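Local coordinates for Tll0287 protein (Thermosynechococcus elongatus, PDB 5B82) that binds heme c covalently, with a histidine and a cysteine as axial iron ligands, in a PAS-like domain, and may have a redox or sensory role, at residues G32-A37 and Y176-P181; T36-L41 and W84-V89. One frame throughout, in Å; residues are numbered along the deposited sequence.

Interaction 1: residues G32-A37 and Y176-P181; sequences GKVVTA and YAVTIP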
ATOM      1  N   GLY A  32       7.654 -17.620   2.166  1.00 18.38           N
ATOM      2  CA  GLY A  32       8.183 -17.153   0.879  1.00 17.94           C
ATOM      3  C   GLY A  32       7.091 -16.700  -0.085  1.00 23.66           C
ATOM      4  O   GLY A  32       7.241 -15.701  -0.803  1.00 23.47           O
ATOM      5  N   LYS A  33       5.994 -17.458  -0.112  1.00 23.17           N
ATOM      6  CA  LYS A  33       4.831 -17.133  -0.925  1.00 24.50           C
ATOM      7  C   LYS A  33       4.267 -15.761  -0.560  1.00 26.49           C
ATOM      8  O   LYS A  33       3.863 -14.990  -1.440  1.00 27.18           O
ATOM      9  CB  LYS A  33       3.747 -18.215  -0.779  1.00 31.36           C
ATOM     10  CG  LYS A  33       2.495 -17.901  -1.569  1.00 32.44           C
ATOM     11  CD  LYS A  33       1.567 -19.093  -1.718  1.00 40.61           C
ATOM     12  CE  LYS A  33       0.522 -18.796  -2.798  1.00 44.98           C
ATOM     13  NZ  LYS A  33      -0.412 -19.928  -3.043  1.00 52.32           N
ATOM     14  N   VAL A  34       4.234 -15.453   0.734  1.00 21.22           N
ATOM     15  CA  VAL A  34       3.826 -14.110   1.156  1.00 21.10           C
ATOM     16  C   VAL A  34       4.764 -13.025   0.598  1.00 21.12           C
ATOM     17  O   VAL A  34       4.299 -12.032  -0.007  1.00 16.96           O
ATOM     18  CB  VAL A  34       3.750 -13.974   2.691  1.00 15.21           C
ATOM     19  CG1 VAL A  34       3.574 -12.502   3.089  1.00 14.24           C
ATOM     20  CG2 VAL A  34       2.601 -14.803   3.258  1.00 22.81           C
ATOM     21  N   VAL A  35       6.072 -13.204   0.801  1.00 17.86           N
ATOM     22  CA  VAL A  35       7.021 -12.190   0.260  1.00 16.84           C
ATOM     23  C   VAL A  35       6.848 -11.963  -1.253  1.00 21.49           C
ATOM     24  O   VAL A  35       6.773 -10.807  -1.752  1.00 21.30           O
ATOM     25  CB  VAL A  35       8.494 -12.560   0.595  1.00 16.60           C
ATOM     26  CG1 VAL A  35       9.494 -11.631  -0.112  1.00 15.57           C
ATOM     27  CG2 VAL A  35       8.713 -12.568   2.118  1.00 14.79           C
ATOM     28  N   THR A  36       6.754 -13.071  -1.983  1.00 23.29           N
ATOM     29  CA  THR A  36       6.598 -13.000  -3.429  1.00 21.01           C
ATOM     30  C   THR A  36       5.295 -12.317  -3.835  1.00 24.72           C
ATOM     31  O   THR A  36       5.300 -11.440  -4.703  1.00 19.66           O
ATOM     32  CB  THR A  36       6.664 -14.381  -4.090  1.00 23.70           C
ATOM     33  OG1 THR A  36       7.943 -14.966  -3.834  1.00 22.06           O
ATOM     34  CG2 THR A  36       6.486 -14.247  -5.605  1.00 25.60           C
ATOM     35  N   ALA A  37       4.191 -12.708  -3.202  1.00 21.69           N
ATOM     36  CA  ALA A  37       2.885 -12.136  -3.524  1.00 21.62           C
ATOM     37  C   ALA A  37       2.886 -10.629  -3.321  1.00 21.19           C
ATOM     38  O   ALA A  37       2.418  -9.872  -4.190  1.00 24.48           O
ATOM     39  CB  ALA A  37       1.791 -12.781  -2.663  1.00 19.39           C
ATOM     40  N   TYR A 176       2.452  -2.435   2.894  1.00 17.68           N
ATOM     41  CA  TYR A 176       1.569  -3.604   2.829  1.00 15.29           C
ATOM     42  C   TYR A 176       1.665  -4.327   4.164  1.00 17.77           C
ATOM     43  O   TYR A 176       2.737  -4.358   4.770  1.00 20.07           O
ATOM     44  CB  TYR A 176       1.979  -4.568   1.718  1.00 16.74           C
ATOM     45  CG  TYR A 176       2.109  -3.916   0.363  1.00 21.22           C
ATOM     46  CD1 TYR A 176       0.997  -3.717  -0.450  1.00 21.38           C
ATOM     47  CD2 TYR A 176       3.343  -3.507  -0.104  1.00 20.54           C
ATOM     48  CE1 TYR A 176       1.119  -3.108  -1.691  1.00 21.34           C
ATOM     49  CE2 TYR A 176       3.476  -2.915  -1.343  1.00 23.21           C
ATOM     50  CZ  TYR A 176       2.366  -2.712  -2.125  1.00 24.13           C
ATOM     51  OH  TYR A 176       2.513  -2.106  -3.347  1.00 22.37           O
ATOM     52  N   ALA A 177       0.555  -4.906   4.618  1.00 17.77           N
ATOM     53  CA  ALA A 177       0.519  -5.670   5.873  1.00 16.48           C
ATOM     54  C   ALA A 177      -0.179  -7.004   5.645  1.00 18.84           C
ATOM     55  O   ALA A 177      -1.319  -7.048   5.173  1.00 19.02           O
ATOM     56  CB  ALA A 177      -0.207  -4.894   6.946  1.00 17.12           C
ATOM     57  N   VAL A 178       0.510  -8.093   5.949  1.00 16.91           N
ATOM     58  CA  VAL A 178      -0.076  -9.421   5.823  1.00 17.38           C
ATOM     59  C   VAL A 178      -0.033 -10.150   7.155  1.00 24.06           C
ATOM     60  O   VAL A 178       0.958 -10.061   7.877  1.00 20.96           O
ATOM     61  CB  VAL A 178       0.680 -10.266   4.789  1.00 17.28           C
ATOM     62  CG1 VAL A 178       0.091 -11.668   4.705  1.00 17.62           C
ATOM     63  CG2 VAL A 178       0.666  -9.581   3.429  1.00 16.06           C
ATOM     64  N   THR A 179      -1.104 -10.866   7.484  1.00 22.41           N
ATOM     65  CA  THR A 179      -1.095 -11.719   8.661  1.00 21.68           C
ATOM     66  C   THR A 179      -1.410 -13.165   8.292  1.00 20.11           C
ATOM     67  O   THR A 179      -2.407 -13.447   7.624  1.00 22.73           O
ATOM     68  CB  THR A 179      -2.107 -11.248   9.721  1.00 23.33           C
ATOM     69  OG1 THR A 179      -1.693  -9.984  10.247  1.00 17.64           O
ATOM     70  CG2 THR A 179      -2.190 -12.254  10.880  1.00 23.89           C
ATOM     71  N   ILE A 180      -0.543 -14.079   8.721  1.00 21.96           N
ATOM     72  CA  ILE A 180      -0.869 -15.497   8.702  1.00 20.71           C
ATOM     73  C   ILE A 180      -1.361 -15.862  10.103  1.00 23.95           C
ATOM     74  O   ILE A 180      -0.563 -16.007  11.028  1.00 22.02           O
ATOM     75  CB  ILE A 180       0.335 -16.377   8.342  1.00 18.26           C
ATOM     76  CG1 ILE A 180       1.048 -15.855   7.086  1.00 22.96           C
ATOM     77  CG2 ILE A 180      -0.121 -17.833   8.158  1.00 19.83           C
ATOM     78  CD1 ILE A 180       2.319 -16.616   6.768  1.00 24.48           C
ATOM     79  N   PRO A 181      -2.678 -15.989  10.264  1.00 22.52           N
ATOM     80  CA  PRO A 181      -3.274 -16.157  11.598  1.00 27.31           C
ATOM     81  C   PRO A 181      -2.738 -17.374  12.352  1.00 23.05           C
ATOM     82  O   PRO A 181      -2.404 -18.374  11.732  1.00 23.39           O
ATOM     83  CB  PRO A 181      -4.766 -16.328  11.303  1.00 25.98           C
ATOM     84  CG  PRO A 181      -4.836 -16.755   9.891  1.00 32.26           C
ATOM     85  CD  PRO A 181      -3.682 -16.086   9.194  1.00 21.84           C
TER

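Interaction 2: residues T36-L41 and W84-V89; sequences TAIEQL and WQVRQV. With HEC (heme c), chain B.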
ATOM      1  N   THR A  36       6.754 -13.071  -1.983  1.00 23.29           N
ATOM      2  CA  THR A  36       6.598 -13.000  -3.429  1.00 21.01           C
ATOM      3  C   THR A  36       5.295 -12.317  -3.835  1.00 24.72           C
ATOM      4  O   THR A  36       5.300 -11.440  -4.703  1.00 19.66           O
ATOM      5  CB  THR A  36       6.664 -14.381  -4.090  1.00 23.70           C
ATOM      6  OG1 THR A  36       7.943 -14.966  -3.834  1.00 22.06           O
ATOM      7  CG2 THR A  36       6.486 -14.247  -5.605  1.00 25.60           C
ATOM      8  N   ALA A  37       4.191 -12.708  -3.202  1.00 21.69           N
ATOM      9  CA  ALA A  37       2.885 -12.136  -3.524  1.00 21.62           C
ATOM     10  C   ALA A  37       2.886 -10.629  -3.321  1.00 21.19           C
ATOM     11  O   ALA A  37       2.418  -9.872  -4.190  1.00 24.48           O
ATOM     12  CB  ALA A  37       1.791 -12.781  -2.663  1.00 19.39           C
ATOM     13  N   ILE A  38       3.414 -10.192  -2.177  1.00 17.56           N
ATOM     14  CA  ILE A  38       3.458  -8.756  -1.900  1.00 14.61           C
ATOM     15  C   ILE A  38       4.345  -8.005  -2.904  1.00 19.77           C
ATOM     16  O   ILE A  38       3.964  -6.945  -3.425  1.00 18.95           O
ATOM     17  CB  ILE A  38       3.898  -8.463  -0.461  1.00 13.64           C
ATOM     18  CG1 ILE A  38       2.849  -9.021   0.514  1.00 24.85           C
ATOM     19  CG2 ILE A  38       4.063  -6.963  -0.236  1.00 14.33           C
ATOM     20  CD1 ILE A  38       1.428  -8.604   0.166  1.00 20.96           C
ATOM     21  N   GLU A  39       5.509  -8.568  -3.196  1.00 19.28           N
ATOM     22  CA  GLU A  39       6.397  -7.913  -4.148  1.00 18.89           C
ATOM     23  C   GLU A  39       5.767  -7.810  -5.546  1.00 27.38           C
ATOM     24  O   GLU A  39       5.934  -6.802  -6.243  1.00 29.75           O
ATOM     25  CB  GLU A  39       7.766  -8.597  -4.175  1.00 18.51           C
ATOM     26  CG  GLU A  39       8.894  -7.626  -4.526  1.00 23.31           C
ATOM     27  CD  GLU A  39       9.136  -6.594  -3.440  1.00 24.87           C
ATOM     28  OE1 GLU A  39       8.754  -6.835  -2.263  1.00 25.56           O
ATOM     29  OE2 GLU A  39       9.704  -5.529  -3.761  1.00 24.91           O
ATOM     30  N   GLN A  40       5.013  -8.837  -5.941  1.00 28.72           N
ATOM     31  CA  GLN A  40       4.304  -8.831  -7.222  1.00 27.47           C
ATOM     32  C   GLN A  40       3.205  -7.783  -7.247  1.00 26.85           C
ATOM     33  O   GLN A  40       2.987  -7.121  -8.272  1.00 30.16           O
ATOM     34  CB  GLN A  40       3.700 -10.206  -7.512  1.00 34.20           C
ATOM     35  CG  GLN A  40       4.687 -11.217  -8.052  1.00 36.77           C
ATOM     36  CD  GLN A  40       4.109 -12.624  -8.116  1.00 42.78           C
ATOM     37  OE1 GLN A  40       3.032 -12.892  -7.574  1.00 51.47           O
ATOM     38  NE2 GLN A  40       4.827 -13.530  -8.774  1.00 39.37           N
ATOM     39  N   LEU A  41       2.507  -7.636  -6.125  0.50 25.80           N
ATOM     40  CA  LEU A  41       1.503  -6.586  -5.992  0.50 25.54           C
ATOM     41  C   LEU A  41       2.138  -5.193  -6.154  0.50 22.89           C
ATOM     42  O   LEU A  41       1.588  -4.309  -6.838  0.50 23.04           O
ATOM     43  CB  LEU A  41       0.797  -6.710  -4.640  0.50 25.11           C
ATOM     44  CG  LEU A  41      -0.426  -5.833  -4.408  0.50 16.73           C
ATOM     45  CD1 LEU A  41      -1.483  -6.115  -5.470  0.50 19.54           C
ATOM     46  CD2 LEU A  41      -0.985  -6.063  -3.008  0.50 16.48           C
ATOM     47  N   TRP A  84      -5.126 -15.562   4.437  1.00 25.36           N
ATOM     48  CA  TRP A  84      -4.354 -14.516   5.088  1.00 23.38           C
ATOM     49  C   TRP A  84      -5.240 -13.294   5.278  1.00 28.38           C
ATOM     50  O   TRP A  84      -6.322 -13.210   4.708  1.00 33.44           O
ATOM     51  CB  TRP A  84      -3.161 -14.102   4.211  1.00 22.34           C
ATOM     52  CG  TRP A  84      -2.232 -15.218   3.832  1.00 26.20           C
ATOM     53  CD1 TRP A  84      -2.054 -16.397   4.494  1.00 27.15           C
ATOM     54  CD2 TRP A  84      -1.353 -15.258   2.695  1.00 26.38           C
ATOM     55  NE1 TRP A  84      -1.120 -17.167   3.841  1.00 28.12           N
ATOM     56  CE2 TRP A  84      -0.674 -16.494   2.735  1.00 24.68           C
ATOM     57  CE3 TRP A  84      -1.080 -14.370   1.645  1.00 28.27           C
ATOM     58  CZ2 TRP A  84       0.258 -16.869   1.766  1.00 24.07           C
ATOM     59  CZ3 TRP A  84      -0.145 -14.742   0.680  1.00 29.82           C
ATOM     60  CH2 TRP A  84       0.514 -15.977   0.752  1.00 26.04           C
ATOM     61  N   GLN A  85      -4.779 -12.348   6.087  1.00 26.40           N
ATOM     62  CA  GLN A  85      -5.304 -10.993   6.031  1.00 23.12           C
ATOM     63  C   GLN A  85      -4.265 -10.202   5.253  1.00 20.92           C
ATOM     64  O   GLN A  85      -3.083 -10.311   5.544  1.00 20.93           O
ATOM     65  CB  GLN A  85      -5.449 -10.417   7.431  1.00 22.88           C
ATOM     66  CG  GLN A  85      -6.521 -11.120   8.253  1.00 36.43           C
ATOM     67  CD  GLN A  85      -6.169 -11.181   9.713  1.00 48.14           C
ATOM     68  OE1 GLN A  85      -5.939 -10.153  10.356  1.00 54.29           O
ATOM     69  NE2 GLN A  85      -6.105 -12.392  10.251  1.00 53.95           N
ATOM     70  N   VAL A  86      -4.703  -9.431   4.262  1.00 19.12           N
ATOM     71  CA  VAL A  86      -3.792  -8.611   3.451  1.00 21.33           C
ATOM     72  C   VAL A  86      -4.413  -7.242   3.310  1.00 22.78           C
ATOM     73  O   VAL A  86      -5.584  -7.131   2.952  1.00 27.11           O
ATOM     74  CB  VAL A  86      -3.590  -9.199   2.036  1.00 20.60           C
ATOM     75  CG1 VAL A  86      -2.630  -8.306   1.204  1.00 19.37           C
ATOM     76  CG2 VAL A  86      -3.084 -10.623   2.128  1.00 20.71           C
ATOM     77  N   ARG A  87      -3.642  -6.202   3.595  1.00 21.82           N
ATOM     78  CA  ARG A  87      -4.190  -4.853   3.619  1.00 22.66           C
ATOM     79  C   ARG A  87      -3.110  -3.786   3.452  1.00 18.60           C
ATOM     80  O   ARG A  87      -2.031  -3.871   4.051  1.00 18.78           O
ATOM     81  CB  ARG A  87      -4.906  -4.618   4.947  1.00 24.84           C
ATOM     82  CG  ARG A  87      -5.735  -3.350   4.997  1.00 27.97           C
ATOM     83  CD  ARG A  87      -6.595  -3.333   6.263  1.00 34.76           C
ATOM     84  NE  ARG A  87      -5.806  -3.087   7.469  1.00 32.36           N
ATOM     85  CZ  ARG A  87      -5.681  -1.899   8.049  1.00 28.49           C
ATOM     86  NH1 ARG A  87      -6.293  -0.834   7.535  1.00 28.75           N
ATOM     87  NH2 ARG A  87      -4.948  -1.771   9.142  1.00 26.23           N
ATOM     88  N   GLN A  88      -3.412  -2.770   2.653  1.00 21.14           N
ATOM     89  CA  GLN A  88      -2.553  -1.597   2.581  1.00 24.36           C
ATOM     90  C   GLN A  88      -2.868  -0.717   3.772  1.00 24.45           C
ATOM     91  O   GLN A  88      -4.027  -0.589   4.176  1.00 21.36           O
ATOM     92  CB  GLN A  88      -2.802  -0.824   1.294  1.00 21.93           C
ATOM     93  CG  GLN A  88      -2.415  -1.589   0.047  1.00 22.17           C
ATOM     94  CD  GLN A  88      -2.975  -0.949  -1.208  1.00 22.14           C
ATOM     95  OE1 GLN A  88      -2.272  -0.226  -1.916  1.00 22.21           O
ATOM     96  NE2 GLN A  88      -4.251  -1.201  -1.483  1.00 24.09           N
ATOM     97  N   VAL A  89      -1.834  -0.129   4.349  1.00 15.41           N
ATOM     98  CA  VAL A  89      -2.000   0.738   5.505  1.00 21.25           C
ATOM     99  C   VAL A  89      -1.162   1.987   5.323  1.00 25.70           C
ATOM    100  O   VAL A  89       0.015   1.897   4.986  1.00 24.80           O
ATOM    101  CB  VAL A  89      -1.530   0.040   6.791  1.00 22.72           C
ATOM    102  CG1 VAL A  89      -1.805   0.932   8.000  1.00 20.47           C
ATOM    103  CG2 VAL A  89      -2.216  -1.324   6.943  1.00 24.01           C
TER
HETATM  104 FE   HEC B 501      -2.325   5.481  -5.307  1.00 24.74          FE
HETATM  105  CHA HEC B 501      -4.530   4.462  -2.934  1.00 22.10           C
HETATM  106  CHB HEC B 501       0.289   4.333  -3.292  1.00 23.23           C
HETATM  107  CHC HEC B 501      -0.071   6.237  -7.723  1.00 29.06           C
HETATM  108  CHD HEC B 501      -4.829   6.978  -7.121  1.00 27.45           C
HETATM  109  NA  HEC B 501      -2.143   4.624  -3.430  1.00 23.96           N
HETATM  110  C1A HEC B 501      -3.213   4.170  -2.686  1.00 24.69           C
HETATM  111  C2A HEC B 501      -2.707   3.354  -1.599  1.00 24.16           C
HETATM  112  C3A HEC B 501      -1.374   3.326  -1.714  1.00 22.44           C
HETATM  113  C4A HEC B 501      -0.995   4.121  -2.853  1.00 24.98           C
HETATM  114  CMA HEC B 501      -0.372   2.596  -0.803  1.00 17.22           C
HETATM  115  CAA HEC B 501      -3.557   2.633  -0.522  1.00 24.65           C
HETATM  116  CBA HEC B 501      -3.586   3.400   0.800  1.00 21.00           C
HETATM  117  CGA HEC B 501      -4.602   4.508   0.736  1.00 20.63           C
HETATM  118  O1A HEC B 501      -4.206   5.696   0.829  1.00 30.44           O
HETATM  119  O2A HEC B 501      -5.814   4.216   0.557  1.00 24.48           O
HETATM  120  NB  HEC B 501      -0.285   5.327  -5.449  1.00 28.16           N
HETATM  121  C1B HEC B 501       0.606   4.782  -4.548  1.00 26.72           C
HETATM  122  C2B HEC B 501       1.923   4.763  -5.150  1.00 26.88           C
HETATM  123  C3B HEC B 501       1.823   5.297  -6.369  1.00 24.58           C
HETATM  124  C4B HEC B 501       0.435   5.652  -6.586  1.00 27.82           C
HETATM  125  CMB HEC B 501       3.219   4.261  -4.462  1.00 17.17           C
HETATM  126  CAB HEC B 501       2.970   5.490  -7.388  1.00 22.04           C
HETATM  127  CBB HEC B 501       3.512   4.120  -7.872  1.00 19.42           C
HETATM  128  NC  HEC B 501      -2.431   6.462  -7.072  1.00 30.66           N
HETATM  129  C1C HEC B 501      -1.379   6.613  -7.948  1.00 31.59           C
HETATM  130  C2C HEC B 501      -1.912   7.100  -9.203  1.00 33.41           C
HETATM  131  C3C HEC B 501      -3.198   7.435  -9.001  1.00 31.24           C
HETATM  132  C4C HEC B 501      -3.567   6.955  -7.681  1.00 29.68           C
HETATM  133  CMC HEC B 501      -1.010   7.585 -10.363  1.00 26.69           C
HETATM  134  CAC HEC B 501      -4.169   8.111 -10.006  1.00 28.95           C
HETATM  135  CBC HEC B 501      -4.365   7.355 -11.341  1.00 34.48           C
HETATM  136  ND  HEC B 501      -4.337   5.751  -5.048  1.00 27.17           N
HETATM  137  C1D HEC B 501      -5.206   6.278  -5.997  1.00 32.00           C
HETATM  138  C2D HEC B 501      -6.569   5.975  -5.607  1.00 28.75           C
HETATM  139  C3D HEC B 501      -6.453   5.203  -4.299  1.00 28.85           C
HETATM  140  C4D HEC B 501      -5.045   5.110  -4.029  1.00 27.07           C
HETATM  141  CMD HEC B 501      -7.871   6.353  -6.343  1.00 25.18           C
HETATM  142  CAD HEC B 501      -7.591   4.607  -3.442  1.00 24.15           C
HETATM  143  CBD HEC B 501      -7.806   3.205  -4.000  1.00 25.35           C
HETATM  144  CGD HEC B 501      -8.763   2.406  -3.143  1.00 24.03           C
HETATM  145  O1D HEC B 501      -9.950   2.789  -3.035  1.00 29.31           O
HETATM  146  O2D HEC B 501      -8.327   1.380  -2.576  1.00 26.35           O

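Interaction 1: residues G32-A37 and Y176-P181
Val34, on helix 28-49, meets Val178 and Ile180 of strand 172-181 through aliphatic carbons. The apolar contact divides between the two branches of Val34. CG1, anti to the backbone N (chi1 170°), comes tip to tip with Val178, lying 3.9 Å from Val178 CG1. Val34 CG1 also stands 4.0 Å from Val178 CB and 4.1 Å from Val178 CG2, and thus rests over the fork of that side chain instead of on one methyl. The other branch, CG2, points on along the strand and takes the end of Ile180, with Val34 CG2 and Ile180 CD1 4.0 Å apart. Ile180 reaches it because its chain beyond CB is extended (chi2 175°), carrying CD1 toward the helix.

No hydrogen bond joins the two segments; the helix bonds its backbone within itself and the strand bonds to its neighbours in the sheet. In the helix, Thr36 N donates to Gly32 O at 2.9 Å, while the strand bonds on its two edges to 85-89 and 128-136. Tyr131 and Trp84 also touch Val34, so this buried valine fits among side chains of the sheet and of the loop leading into strand 85-89.

Strand residues two apart, Val178 and Ile180, thus present one apolar face to the N-terminal helix. This is the helix-on-sheet packing of an antiparallel sheet in a PAS-like domain.

Interaction 2: residues T36-L41 and W84-V89
Trp84 and Val86 turn toward helix 28-49 and receive Ala37 and Ile38, a further piece of the helix-on-sheet packing of this PAS-like domain, here at strand 85-89, one of the two outermost strands. Trp84 leads into that strand. Its indole meets the methyl of Ala37 at the rim of the six-membered ring: Ala37 CB lies near the ring plane, 4.3 Å from Trp84 CZ3, so this is an edge contact and not stacking over a face. NE1 of the same indole is hydrogen-bonded to Glu30 of the same helix, which probably helps fix the rotation of the ring.

Two residues on, Val86 faces the helix again. Its CG1 is anti to the backbone N (chi1 180°) and comes tip to tip with Ile38, whose CD1 is 4.2 Å from Val86 CG1. Ile38 does not aim its CB at the strand; the bend at chi2 (-50°) brings CD1 round to it. Ile38 also packs on Tyr176 and Val178 of the neighbouring strand, so its contact with Val86 is one part of a larger apolar cluster.

Arg87 points away from the helix and forms a salt bridge with Asp105. Gln88 brings the strand to the heme pocket. Its chain is extended beyond CG (chi2 166°), which sends the amide out to the cofactor, where Arg45 of helix 28-49 donates a hydrogen bond to OE1. That bond probably steadies the amide against the porphyrin rim. Gln88 OE1 lies 3.4 Å from heme CAA, the first carbon of a propionate arm, and Gln88 OE1 is 3.6 Å from HEC CMA, a ring methyl.

How the interactions relate
Interactions 1 and 2 use successive turns of helix 28-49, with Thr36 and Ala37 in both, and reach neighbouring strands of one antiparallel sheet. Their centres are about 6 Å apart. Interaction 1 lies on an inner strand and is wholly buried and aliphatic; interaction 2, on an outermost strand, is only partly buried, adds an aromatic edge and runs on to the heme. Backbone bonds stitch the strands together, Thr179 N lying 2.8 Å from Gln85 O. Side chains join them too: Val178 CG2 packs 3.5 Å from Ile38 CD1, and Val34 CG2 is 3.5 Å from Trp84 CZ2, so that the two contacts adjoin in one apolar patch between helix and sheet.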